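PDB 2BCO: succinylglutamate desuccinylase from Vibrio parahaemolyticus, which probably hydrolyses N-succinyl-L-glutamate to succinate and L-glutamate, the last step of arginine degradation by the succinyltransferase pathway, using one zinc ion per subunit. Local coordinates for residues K54-S59 and V87-L92; N30-K35 and L42-E47; T50-N55 and E145-W150; D74-D79 and A240-I245; S178-D183 and S212-T217. All coordinates share one frame; numbering follows the deposited sequence.

Interaction 1 of 5, residues K54-S59 and V87-L92; sequences KNIIIS and VDARCL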
# COMPACT_ATOMS: atom_id res chain seq x y z
N LYS A 54 7.99 0.47 17.48
CA LYS A 54 7.09 0.80 16.38
C LYS A 54 5.86 -0.11 16.33
O LYS A 54 5.91 -1.28 16.72
CB LYS A 54 7.82 0.73 15.04
CG LYS A 54 8.92 1.78 14.89
CD LYS A 54 9.47 1.79 13.48
CE LYS A 54 10.51 2.89 13.30
NZ LYS A 54 11.71 2.68 14.17
N ASN A 55 4.76 0.44 15.86
CA ASN A 55 3.52 -0.30 15.71
C ASN A 55 3.23 -0.26 14.22
O ASN A 55 2.68 0.71 13.71
CB ASN A 55 2.42 0.35 16.53
CG ASN A 55 2.69 0.25 18.02
OD1 ASN A 55 2.52 -0.81 18.61
ND2 ASN A 55 3.13 1.35 18.61
N ILE A 56 3.63 -1.32 13.54
CA ILE A 56 3.47 -1.41 12.10
C ILE A 56 2.37 -2.34 11.62
O ILE A 56 2.34 -3.52 11.97
CB ILE A 56 4.77 -1.90 11.44
CG1 ILE A 56 5.98 -1.19 12.05
CG2 ILE A 56 4.70 -1.66 9.93
CD1 ILE A 56 7.31 -1.72 11.53
N ILE A 57 1.47 -1.79 10.82
CA ILE A 57 0.40 -2.58 10.24
C ILE A 57 0.95 -2.91 8.86
O ILE A 57 1.33 -2.02 8.12
CB ILE A 57 -0.90 -1.78 10.05
CG1 ILE A 57 -1.51 -1.42 11.40
CG2 ILE A 57 -1.89 -2.60 9.21
CD1 ILE A 57 -2.77 -0.58 11.28
N ILE A 58 1.01 -4.19 8.53
CA ILE A 58 1.51 -4.59 7.23
C ILE A 58 0.38 -5.35 6.56
O ILE A 58 0.15 -6.51 6.86
CB ILE A 58 2.76 -5.49 7.37
CG1 ILE A 58 3.84 -4.75 8.18
CG2 ILE A 58 3.29 -5.86 5.99
CD1 ILE A 58 4.97 -5.65 8.68
N SER A 59 -0.33 -4.69 5.66
CA SER A 59 -1.43 -5.35 4.98
C SER A 59 -1.13 -5.67 3.52
O SER A 59 -0.35 -4.99 2.86
CB SER A 59 -2.71 -4.50 5.08
OG SER A 59 -2.56 -3.22 4.51
N VAL A 87 12.44 -10.03 15.80
CA VAL A 87 11.29 -9.14 15.91
C VAL A 87 11.52 -8.08 16.97
O VAL A 87 11.78 -8.39 18.13
CB VAL A 87 10.02 -9.92 16.25
CG1 VAL A 87 8.85 -8.98 16.34
CG2 VAL A 87 9.77 -10.96 15.17
N ASP A 88 11.43 -6.82 16.56
CA ASP A 88 11.65 -5.71 17.48
C ASP A 88 10.48 -4.73 17.47
O ASP A 88 10.33 -3.92 18.38
CB ASP A 88 12.93 -4.98 17.09
CG ASP A 88 13.52 -4.20 18.24
OD1 ASP A 88 14.17 -4.82 19.10
OD2 ASP A 88 13.31 -2.97 18.28
N ALA A 89 9.65 -4.79 16.44
CA ALA A 89 8.52 -3.89 16.35
C ALA A 89 7.22 -4.68 16.47
O ALA A 89 7.16 -5.84 16.09
CB ALA A 89 8.55 -3.14 15.02
N ARG A 90 6.19 -4.05 17.02
CA ARG A 90 4.89 -4.69 17.15
C ARG A 90 4.28 -4.60 15.76
O ARG A 90 4.27 -3.53 15.16
CB ARG A 90 4.05 -3.94 18.19
CG ARG A 90 2.63 -4.47 18.36
CD ARG A 90 2.05 -4.03 19.69
NE ARG A 90 0.62 -4.28 19.78
CZ ARG A 90 -0.32 -3.39 19.47
NH1 ARG A 90 0.02 -2.18 19.06
NH2 ARG A 90 -1.60 -3.71 19.60
N CYS A 91 3.78 -5.72 15.24
CA CYS A 91 3.20 -5.73 13.90
C CYS A 91 1.82 -6.37 13.83
O CYS A 91 1.45 -7.19 14.67
CB CYS A 91 4.11 -6.49 12.92
SG CYS A 91 5.85 -6.01 12.90
N LEU A 92 1.06 -5.98 12.81
CA LEU A 92 -0.26 -6.53 12.58
C LEU A 92 -0.27 -6.91 11.11
O LEU A 92 -0.37 -6.03 10.24
CB LEU A 92 -1.36 -5.51 12.86
CG LEU A 92 -2.77 -6.08 12.67
CD1 LEU A 92 -3.02 -7.13 13.73
CD2 LEU A 92 -3.82 -4.99 12.76
O HOH W 1 10.48 -0.92 16.97
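Arg90 leaves the strand on the face it shares with Asn55, its CG anti to the backbone N (chi1 177°) and its chain extended as far as NE. Along the way it skirts one oxygen: Arg90 CB is 3.5 Å and Arg90 CD 3.4 Å from Asn55 OD1, with CG only slightly farther. At the tip, Arg90 NH1 donates to Asn55 OD1 over 2.9 Å. The acceptor lies in the guanidinium plane, yet the donor stands above the carbonyl plane, the amide and guanidinium planes being 75° apart. NH1 also donates to Phe140 O, and NE makes a salt bridge with Glu43, while Asn55 ND2 is taken by Thr148. Beneath this pair the backbones run parallel: Arg90 N donates to Lys54 O and Ile56 N to Arg90 O, both 2.8 Å, then Leu92 N to Ile56 O and Ile58 N to Leu92 O, both 2.9 Å. The opposite face carries Ile56 CD1 at 4.0 Å from Ala89 CB. Strands 55-60 and 90-95 are the two strands of a beta-alpha-beta unit whose connection contains helix 68-81; strand 149-157 flanks the first, strand 41-45 the second, and Phe140 of helix 125-141 covers the face bearing Asn55, Ile57 and Leu92.

Interaction 2 of 5, residues N30-K35 and L42-E47; sequences NGVQLK and LEVIPE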
# COMPACT_ATOMS: atom_id res chain seq x y z
N ASN A 30 12.06 -17.27 21.88
CA ASN A 30 12.78 -16.01 22.05
C ASN A 30 11.93 -14.91 22.69
O ASN A 30 12.37 -13.76 22.77
CB ASN A 30 13.31 -15.51 20.71
CG ASN A 30 12.22 -15.26 19.70
OD1 ASN A 30 11.03 -15.22 20.04
ND2 ASN A 30 12.60 -15.08 18.44
N GLY A 31 10.73 -15.25 23.12
CA GLY A 31 9.88 -14.26 23.74
C GLY A 31 8.87 -13.59 22.82
O GLY A 31 7.94 -12.95 23.30
N VAL A 32 9.05 -13.72 21.51
CA VAL A 32 8.11 -13.10 20.57
C VAL A 32 6.72 -13.70 20.72
O VAL A 32 6.56 -14.91 20.87
CB VAL A 32 8.56 -13.28 19.10
CG1 VAL A 32 7.47 -12.78 18.16
CG2 VAL A 32 9.86 -12.53 18.85
N GLN A 33 5.70 -12.84 20.67
CA GLN A 33 4.33 -13.30 20.82
C GLN A 33 3.53 -13.18 19.52
O GLN A 33 3.54 -12.15 18.86
CB GLN A 33 3.65 -12.49 21.93
CG GLN A 33 2.27 -12.97 22.29
CD GLN A 33 1.68 -12.19 23.45
OE1 GLN A 33 0.56 -12.45 23.88
NE2 GLN A 33 2.44 -11.23 23.97
N LEU A 34 2.83 -14.26 19.18
CA LEU A 34 2.00 -14.32 17.97
C LEU A 34 0.53 -14.50 18.36
O LEU A 34 0.19 -15.38 19.15
CB LEU A 34 2.43 -15.50 17.10
CG LEU A 34 3.86 -15.51 16.55
CD1 LEU A 34 4.13 -16.84 15.89
CD2 LEU A 34 4.03 -14.38 15.56
N LYS A 35 -0.35 -13.67 17.80
CA LYS A 35 -1.77 -13.76 18.10
C LYS A 35 -2.60 -13.75 16.82
O LYS A 35 -2.59 -12.78 16.07
CB LYS A 35 -2.20 -12.60 19.01
CG LYS A 35 -1.41 -12.49 20.30
CD LYS A 35 -2.00 -11.45 21.25
CE LYS A 35 -1.95 -10.05 20.66
NZ LYS A 35 -2.53 -9.02 21.58
N LEU A 42 -2.89 -11.46 11.89
CA LEU A 42 -1.88 -11.98 12.80
C LEU A 42 -1.12 -10.84 13.46
O LEU A 42 -0.52 -10.02 12.77
CB LEU A 42 -0.89 -12.86 12.04
CG LEU A 42 -0.13 -14.02 12.72
CD1 LEU A 42 1.29 -14.10 12.15
CD2 LEU A 42 -0.08 -13.84 14.22
N GLU A 43 -1.14 -10.78 14.78
CA GLU A 43 -0.39 -9.74 15.47
C GLU A 43 0.91 -10.35 15.99
O GLU A 43 0.93 -11.50 16.43
CB GLU A 43 -1.17 -9.17 16.65
CG GLU A 43 -0.52 -7.93 17.24
CD GLU A 43 -1.37 -7.26 18.29
OE1 GLU A 43 -2.56 -6.96 17.99
OE2 GLU A 43 -0.85 -7.02 19.40
N VAL A 44 1.99 -9.59 15.91
CA VAL A 44 3.28 -10.06 16.39
C VAL A 44 3.79 -9.01 17.36
O VAL A 44 3.99 -7.85 16.99
CB VAL A 44 4.28 -10.25 15.21
CG1 VAL A 44 5.58 -10.83 15.71
CG2 VAL A 44 3.67 -11.17 14.17
N ILE A 45 3.99 -9.41 18.61
CA ILE A 45 4.46 -8.51 19.65
C ILE A 45 5.88 -8.89 20.07
O ILE A 45 6.19 -10.07 20.26
CB ILE A 45 3.54 -8.57 20.89
CG1 ILE A 45 2.11 -8.19 20.49
CG2 ILE A 45 4.07 -7.65 22.00
CD1 ILE A 45 1.10 -8.28 21.63
N PRO A 46 6.77 -7.89 20.20
CA PRO A 46 8.17 -8.13 20.60
C PRO A 46 8.28 -8.58 22.05
O PRO A 46 7.40 -8.32 22.87
CB PRO A 46 8.82 -6.77 20.38
CG PRO A 46 7.95 -6.10 19.38
CD PRO A 46 6.58 -6.48 19.84
N GLU A 47 9.38 -9.26 22.37
CA GLU A 47 9.61 -9.73 23.73
C GLU A 47 9.74 -8.57 24.71
O GLU A 47 9.21 -8.64 25.82
CB GLU A 47 10.89 -10.57 23.77
CG GLU A 47 11.28 -11.02 25.17
CD GLU A 47 12.65 -11.67 25.19
OE1 GLU A 47 13.62 -11.02 24.74
OE2 GLU A 47 12.76 -12.82 25.67
O HOH W 2 5.70 -10.78 23.63
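Four backbone bonds form the first shell. Gln33 N donates to Ile45 O over 2.8 Å in an almost straight bond (178°), answered by Ile45 N to Gln33 O; Lys35 and Glu43 repeat the exchange, Glu43 N reaching Lys35 O at 2.8 Å. In all four the donor lies in the acceptor's carbonyl plane. Between these hydrogen-bonded pairs sits the non-hydrogen-bonded pair Leu34 and Val44, side by side, with Leu34 CD2 3.5 Å from Val44 CG2. Val32 CG1 extends that apolar face, crossing obliquely to Val44 CG1 at 3.7 Å. This is the antiparallel hairpin of strands 33-38 and 41-45, whose apolar face packs on Ile77 and Ile80 of helix 68-81. On the other face Lys35, bent at chi3 (-64°), rests its CE 3.7 Å from Ile45 CD1 and brings NZ to Glu43 OE2 in a weak, 3.4 Å salt bridge. Tyr37 OH bonds to both Lys35 NZ and Glu43 OE1, and Arg90 pairs with Glu43 OE2, so the carboxylate is held from several sides. Toward the open end, Asn30 OD1 accepts from Val32 N at 2.9 Å, an Asx turn that shapes the chain entering the strand. Gly31, at phi 95°, lets its CA lie close against Glu47 CG.

Interaction 3 of 5, residues T50-N55 and E145-W150; sequences TQETKN and EPKTRW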
# COMPACT_ATOMS: atom_id res chain seq x y z
N THR A 50 8.82 -1.22 24.30
CA THR A 50 9.21 0.02 24.95
C THR A 50 8.38 1.17 24.38
O THR A 50 7.52 0.96 23.53
CB THR A 50 10.70 0.36 24.74
OG1 THR A 50 10.92 0.80 23.39
CG2 THR A 50 11.57 -0.85 25.05
N GLN A 51 8.66 2.38 24.86
CA GLN A 51 7.93 3.55 24.41
C GLN A 51 8.28 3.92 22.97
O GLN A 51 7.53 4.62 22.30
CB GLN A 51 8.20 4.74 25.33
CG GLN A 51 9.67 5.13 25.47
CD GLN A 51 10.40 4.35 26.56
OE1 GLN A 51 10.62 3.14 26.44
NE2 GLN A 51 10.78 5.04 27.63
N GLU A 52 9.43 3.43 22.51
CA GLU A 52 9.88 3.73 21.15
C GLU A 52 9.63 2.57 20.18
O GLU A 52 10.04 2.63 19.02
CB GLU A 52 11.37 4.09 21.16
CG GLU A 52 11.77 5.20 22.14
CD GLU A 52 11.09 6.53 21.88
OE1 GLU A 52 9.87 6.65 22.14
OE2 GLU A 52 11.77 7.47 21.41
N THR A 53 8.97 1.52 20.66
CA THR A 53 8.67 0.37 19.82
C THR A 53 7.67 0.77 18.73
O THR A 53 6.61 1.32 19.03
CB THR A 53 8.05 -0.78 20.64
OG1 THR A 53 9.02 -1.30 21.56
CG2 THR A 53 7.58 -1.89 19.71
N LYS A 54 7.99 0.47 17.48
CA LYS A 54 7.09 0.80 16.38
C LYS A 54 5.86 -0.11 16.33
O LYS A 54 5.91 -1.28 16.72
CB LYS A 54 7.82 0.73 15.04
CG LYS A 54 8.92 1.78 14.89
CD LYS A 54 9.47 1.79 13.48
CE LYS A 54 10.51 2.89 13.30
NZ LYS A 54 11.71 2.68 14.17
N ASN A 55 4.76 0.44 15.86
CA ASN A 55 3.52 -0.30 15.71
C ASN A 55 3.23 -0.26 14.22
O ASN A 55 2.68 0.71 13.71
CB ASN A 55 2.42 0.35 16.53
CG ASN A 55 2.69 0.25 18.02
OD1 ASN A 55 2.52 -0.81 18.61
ND2 ASN A 55 3.13 1.35 18.61
N GLU A 145 1.53 5.71 20.96
CA GLU A 145 1.83 7.08 20.62
C GLU A 145 1.81 7.22 19.11
O GLU A 145 2.33 6.38 18.39
CB GLU A 145 3.20 7.49 21.17
CG GLU A 145 3.19 7.82 22.65
CD GLU A 145 2.27 8.98 22.98
OE1 GLU A 145 1.04 8.76 23.12
OE2 GLU A 145 2.77 10.12 23.09
N PRO A 146 1.18 8.29 18.61
CA PRO A 146 1.09 8.55 17.16
C PRO A 146 2.41 8.43 16.41
O PRO A 146 2.45 7.92 15.29
CB PRO A 146 0.52 9.97 17.11
CG PRO A 146 -0.39 9.99 18.33
CD PRO A 146 0.47 9.32 19.38
N LYS A 147 3.49 8.89 17.03
CA LYS A 147 4.81 8.85 16.39
C LYS A 147 5.33 7.44 16.11
O LYS A 147 6.20 7.26 15.27
CB LYS A 147 5.84 9.62 17.21
CG LYS A 147 5.97 9.18 18.66
CD LYS A 147 6.96 10.08 19.40
CE LYS A 147 6.99 9.77 20.89
NZ LYS A 147 7.20 8.32 21.12
N THR A 148 4.78 6.46 16.81
CA THR A 148 5.19 5.07 16.64
C THR A 148 4.39 4.36 15.53
O THR A 148 4.78 3.29 15.09
CB THR A 148 4.97 4.27 17.93
OG1 THR A 148 3.57 3.99 18.09
CG2 THR A 148 5.46 5.08 19.14
N ARG A 149 3.30 4.96 15.08
CA ARG A 149 2.44 4.33 14.08
C ARG A 149 2.88 4.29 12.61
O ARG A 149 3.24 5.31 12.01
CB ARG A 149 1.05 4.93 14.18
CG ARG A 149 0.45 4.80 15.56
CD ARG A 149 -0.76 5.69 15.70
NE ARG A 149 -1.25 5.78 17.07
CZ ARG A 149 -2.15 6.67 17.48
NH1 ARG A 149 -2.64 7.55 16.61
NH2 ARG A 149 -2.56 6.69 18.74
N TRP A 150 2.80 3.08 12.04
CA TRP A 150 3.16 2.84 10.65
C TRP A 150 2.10 1.96 9.99
O TRP A 150 1.54 1.07 10.61
CB TRP A 150 4.49 2.09 10.52
CG TRP A 150 5.71 2.86 10.90
CD1 TRP A 150 6.04 3.33 12.14
CD2 TRP A 150 6.82 3.19 10.04
NE1 TRP A 150 7.29 3.90 12.11
CE2 TRP A 150 7.79 3.82 10.85
CE3 TRP A 150 7.09 2.96 8.69
CZ2 TRP A 150 9.01 4.28 10.32
CZ3 TRP A 150 8.31 3.42 8.17
CH2 TRP A 150 9.26 4.05 8.99
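The Trp150 indole has Thr148 O at its edge, in the ring plane, while the aliphatic part of Lys54 lies obliquely along the NE1-CE2-CZ2 side of the indole: Lys54 CD is 3.3 Å from Trp150 NE1, and Lys54 CE is 3.6 Å from both Trp150 NE1 and Trp150 CZ2. The two side chains point the same way, and Lys54, bent at chi4, ends in NZ, which pairs with Glu247. Over one face of the Arg149 guanidinium lies Pro146 CA, offset toward the rim; Arg149 NH2 bonds to Thr144 O. The third flat group is the Asn55 amide. It has Thr148 OG1 within its plane, ND2 donating to that oxygen over 2.7 Å at 148°. Thr148 OG1 in turn donates to Glu145 O over 2.7 Å, the carbonyl that also receives Thr148 N, so a single hydroxyl is both acceptor and donor. The position of OG1 between backbone N and carbonyl carbon (chi1 76°) makes this double role possible. Backbone bonds set the register: Asn55 N donates to Thr148 O at 3.0 Å, practically straight at 179°, and Trp150 N to Asn55 O at 2.9 Å. Here strand 149-157 begins beside strand 55-60, parallel to it, directly after the 3-10 segment 146-148. Farther out, Lys147 NZ meets Glu52 OE1 in a weak salt bridge among exposed residues. The directions of the hydroxyl bonds imply a relay from the Asn55 amide through Thr148 to Glu145 O, which fixes the rotation of the amide and leaves Asn55 OD1 turned to Arg90.

Interaction 4 of 5, residues D74-D79 and A240-I245; sequences DSIIKD and ALRNLI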
# COMPACT_ATOMS: atom_id res chain seq x y z
N ASP A 74 4.16 -14.03 3.84
CA ASP A 74 4.12 -15.43 4.25
C ASP A 74 5.49 -15.96 4.70
O ASP A 74 5.57 -16.74 5.64
CB ASP A 74 3.58 -16.30 3.12
CG ASP A 74 3.42 -17.74 3.54
OD1 ASP A 74 2.57 -18.01 4.41
OD2 ASP A 74 4.15 -18.59 2.99
N SER A 75 6.55 -15.55 4.01
CA SER A 75 7.91 -15.97 4.35
C SER A 75 8.42 -15.26 5.60
O SER A 75 9.22 -15.82 6.35
CB SER A 75 8.86 -15.71 3.18
OG SER A 75 8.42 -16.40 2.01
N ILE A 76 7.96 -14.03 5.82
CA ILE A 76 8.36 -13.29 7.01
C ILE A 76 7.73 -13.95 8.24
O ILE A 76 8.39 -14.09 9.28
CB ILE A 76 7.95 -11.79 6.90
CG1 ILE A 76 8.96 -11.07 6.00
CG2 ILE A 76 7.88 -11.13 8.27
CD1 ILE A 76 8.55 -9.68 5.59
N ILE A 77 6.48 -14.36 8.12
CA ILE A 77 5.79 -15.02 9.23
C ILE A 77 6.53 -16.33 9.54
O ILE A 77 6.79 -16.66 10.70
CB ILE A 77 4.32 -15.36 8.87
CG1 ILE A 77 3.54 -14.09 8.51
CG2 ILE A 77 3.67 -16.11 10.03
CD1 ILE A 77 3.46 -13.08 9.61
N LYS A 78 6.87 -17.07 8.50
CA LYS A 78 7.57 -18.33 8.66
C LYS A 78 8.93 -18.14 9.34
O LYS A 78 9.32 -18.97 10.17
CB LYS A 78 7.76 -18.99 7.29
CG LYS A 78 8.37 -20.39 7.33
CD LYS A 78 8.34 -21.03 5.95
CE LYS A 78 6.91 -21.16 5.43
NZ LYS A 78 6.84 -21.74 4.06
N ASP A 79 9.64 -17.07 9.00
CA ASP A 79 10.95 -16.82 9.60
C ASP A 79 10.83 -16.32 11.04
O ASP A 79 11.69 -16.62 11.87
CB ASP A 79 11.75 -15.83 8.75
CG ASP A 79 12.19 -16.43 7.42
OD1 ASP A 79 12.14 -17.67 7.27
OD2 ASP A 79 12.61 -15.67 6.52
N ALA A 240 14.56 -4.48 3.27
CA ALA A 240 14.30 -3.22 3.95
C ALA A 240 13.14 -3.44 4.93
O ALA A 240 13.16 -2.92 6.04
CB ALA A 240 13.96 -2.12 2.95
N LEU A 241 12.15 -4.22 4.52
CA LEU A 241 11.01 -4.50 5.38
C LEU A 241 11.42 -5.38 6.55
O LEU A 241 10.91 -5.22 7.67
CB LEU A 241 9.88 -5.17 4.58
CG LEU A 241 8.61 -5.56 5.35
CD1 LEU A 241 7.98 -4.33 6.00
CD2 LEU A 241 7.64 -6.19 4.38
N ARG A 242 12.33 -6.32 6.32
CA ARG A 242 12.78 -7.18 7.42
C ARG A 242 13.60 -6.34 8.41
O ARG A 242 13.48 -6.51 9.62
CB ARG A 242 13.62 -8.35 6.90
CG ARG A 242 12.78 -9.48 6.29
CD ARG A 242 13.61 -10.41 5.40
NE ARG A 242 12.78 -11.46 4.81
CZ ARG A 242 12.43 -12.58 5.44
NH1 ARG A 242 12.83 -12.82 6.68
NH2 ARG A 242 11.66 -13.47 4.81
N ASN A 243 14.40 -5.42 7.89
CA ASN A 243 15.21 -4.57 8.76
C ASN A 243 14.32 -3.67 9.60
O ASN A 243 14.66 -3.33 10.73
CB ASN A 243 16.17 -3.70 7.94
CG ASN A 243 17.31 -4.50 7.31
OD1 ASN A 243 17.66 -5.58 7.78
ND2 ASN A 243 17.89 -3.96 6.25
N LEU A 244 13.17 -3.28 9.05
CA LEU A 244 12.25 -2.40 9.75
C LEU A 244 11.57 -3.10 10.93
O LEU A 244 11.48 -2.53 12.02
CB LEU A 244 11.19 -1.88 8.78
CG LEU A 244 10.14 -0.89 9.32
CD1 LEU A 244 10.83 0.38 9.79
CD2 LEU A 244 9.12 -0.57 8.22
N ILE A 245 11.11 -4.33 10.71
CA ILE A 245 10.46 -5.05 11.80
C ILE A 245 11.51 -5.45 12.86
O ILE A 245 11.18 -5.65 14.02
CB ILE A 245 9.69 -6.30 11.28
CG1 ILE A 245 10.63 -7.50 11.15
CG2 ILE A 245 9.07 -6.01 9.91
CD1 ILE A 245 10.54 -8.44 12.31
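Ile76 lays its CG1 over the centre of one face of the Arg242 guanidinium, 3.7 Å above the plane, the two side chains meeting tip to tip. The arm of Arg242 makes this possible: its CG is anti to the carbonyl carbon and the chain stays extended from CG to NE, which carries the charged group across to the neighbouring helix. One step further along Ile76, CD1 meets Leu241 CD2 at 3.8 Å, the side chains crossing at about a right angle. The polar part sits at the guanidinium edge. Asp79 OD2 lies 2.9 Å from Arg242 NH1 and equally far from Arg242 NH2, the second bond being weak. One carboxylate oxygen is therefore shared in a fork, and it uses its anti lone pair toward NH1. The carboxylate and guanidinium planes are 47° apart, and the N-H to acceptor angle at NH1 is only 131°, so the NH1 hydrogen bond is bent. Asp238 pairs with Arg242 NE and Gln85 with NH1, so further partners fix the rotation of the group. The short segments pass 11.7 Å apart at 41°. Helices 68-81 and 235-245 belong to the zinc-dependent catalytic domain of the AspA/AstE family; Phe93 of strand 90-95 meets Ile76, and Leu152 of strand 149-157 meets Leu241, as befits neighbouring helices layered on the beta-sheet of an alpha/beta fold.

Interaction 5 of 5, residues S178-D183 and S212-T217; sequences SKALVD and SAQALT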
# COMPACT_ATOMS: atom_id res chain seq x y z
N SER A 178 7.25 11.45 7.25
CA SER A 178 8.46 11.58 8.05
C SER A 178 9.80 11.21 7.43
O SER A 178 9.90 10.67 6.33
CB SER A 178 8.30 10.77 9.33
OG SER A 178 8.31 9.38 9.02
N LYS A 179 10.84 11.51 8.21
CA LYS A 179 12.22 11.22 7.84
C LYS A 179 12.40 9.70 7.80
O LYS A 179 13.02 9.17 6.89
CB LYS A 179 13.16 11.84 8.87
CG LYS A 179 14.64 11.66 8.56
CD LYS A 179 15.07 12.59 7.44
CE LYS A 179 16.54 12.46 7.15
NZ LYS A 179 16.95 13.41 6.09
N ALA A 180 11.86 9.01 8.80
CA ALA A 180 11.99 7.56 8.86
C ALA A 180 11.29 6.89 7.69
O ALA A 180 11.83 5.96 7.09
CB ALA A 180 11.44 7.04 10.17
N LEU A 181 10.08 7.35 7.36
CA LEU A 181 9.34 6.77 6.24
C LEU A 181 10.10 6.91 4.93
O LEU A 181 10.18 5.96 4.16
CB LEU A 181 7.97 7.43 6.09
CG LEU A 181 7.13 6.83 4.95
CD1 LEU A 181 6.70 5.40 5.33
CD2 LEU A 181 5.93 7.68 4.66
N VAL A 182 10.64 8.10 4.68
CA VAL A 182 11.40 8.38 3.46
C VAL A 182 12.68 7.55 3.44
O VAL A 182 13.04 7.00 2.40
CB VAL A 182 11.75 9.88 3.34
CG1 VAL A 182 12.76 10.11 2.22
CG2 VAL A 182 10.49 10.68 3.06
N ASP A 183 13.36 7.46 4.58
CA ASP A 183 14.57 6.64 4.65
C ASP A 183 14.21 5.20 4.30
O ASP A 183 15.00 4.49 3.68
CB ASP A 183 15.17 6.68 6.06
CG ASP A 183 16.01 7.91 6.31
OD1 ASP A 183 16.41 8.13 7.48
OD2 ASP A 183 16.27 8.67 5.35
N SER A 212 -2.94 9.27 12.14
CA SER A 212 -1.65 9.91 11.89
C SER A 212 -0.53 8.91 11.66
O SER A 212 0.61 9.14 12.07
CB SER A 212 -1.27 10.81 13.07
OG SER A 212 -2.29 11.76 13.33
N ALA A 213 -0.84 7.80 11.01
CA ALA A 213 0.18 6.78 10.76
C ALA A 213 1.05 7.16 9.57
O ALA A 213 0.59 7.81 8.64
CB ALA A 213 -0.49 5.42 10.52
N GLN A 214 2.32 6.76 9.62
CA GLN A 214 3.25 7.02 8.52
C GLN A 214 2.81 5.93 7.55
O GLN A 214 3.22 4.77 7.65
CB GLN A 214 4.69 6.84 9.04
CG GLN A 214 5.01 7.89 10.11
CD GLN A 214 6.19 7.54 11.01
OE1 GLN A 214 7.34 7.78 10.65
NE2 GLN A 214 5.91 6.96 12.18
N ALA A 215 1.92 6.31 6.64
CA ALA A 215 1.32 5.35 5.74
C ALA A 215 1.62 5.47 4.26
O ALA A 215 1.83 6.56 3.72
CB ALA A 215 -0.19 5.37 5.95
N LEU A 216 1.62 4.32 3.59
CA LEU A 216 1.87 4.30 2.17
C LEU A 216 1.10 3.17 1.53
O LEU A 216 0.78 2.17 2.17
CB LEU A 216 3.35 4.05 1.85
CG LEU A 216 4.48 4.94 2.35
CD1 LEU A 216 5.80 4.17 2.20
CD2 LEU A 216 4.51 6.25 1.56
N THR A 217 0.82 3.35 0.25
CA THR A 217 0.21 2.30 -0.54
C THR A 217 1.41 2.01 -1.42
O THR A 217 1.89 2.90 -2.12
CB THR A 217 -0.95 2.83 -1.39
OG1 THR A 217 -2.00 3.26 -0.52
CG2 THR A 217 -1.47 1.72 -2.31
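A serine N-cap opens helix 179-188 and at the same time ties it to strand 214-220. Ser178 OG accepts from Leu181 N over 3.2 Å at a good angle of 164°, the capping bond, and donates to Gln214 OE1 in a very short bond of 2.5 Å. The hydroxyl sits on a lone pair of OE1, in the carbonyl plane of the amide. Its place between the backbone N and the carbonyl carbon (chi1 69°) lets OG face both ways, and the chain of Gln214, extended beyond CG, carries the amide out to it. Gln214 NE2 bonds to Arg149 O, so both ends of the amide are used, consistent with the modelled orientation, OE1 toward the hydroxyl and NE2 toward a carbonyl. This is how a helix of the alpha/beta catalytic domain meets the sheet: the short helix and strand axes pass 9.1 Å apart, their directions differing by 32°. One turn further on, Leu181 and Leu216 approach tip to tip. Leu181 CD1 reaches Leu216 CD1 at 3.5 Å, and Leu181 CD2 lies 3.7 Å from Leu216 CD2, methyl against methyl on both branches. Trp150 of the adjacent strand 149-157 touches Ala180, Leu181 and Gln214, adding an aromatic wall to the buried patch. Leu216 lies on the strand that leads to Glu219, the predicted active-site residue, with its side chain about 9 Å from that of the zinc ligand His155.

From the N terminus, interaction 2 closes first, the short hairpin of 30-35 and 42-47. Interaction 1 then closes the loop around helix 68-81 by pairing 54-59 with 87-92; its second strand also neighbours the hairpin strand 41-45. Interaction 3 starts from the same stretch, sharing Lys54 and Asn55, but spans 90 residues to place strand 149-157 on the other side of strand 55-60. Interaction 4 begins on helix 68-81, inside both loops, and ends at 240-245, so it crosses interactions 1 and 3. Interaction 5 is nested within interaction 4, and its strand 214-220 adjoins strand 149-157. Interactions 1 to 3 join strands, interaction 4 two helices, and interaction 5 a helix to a strand.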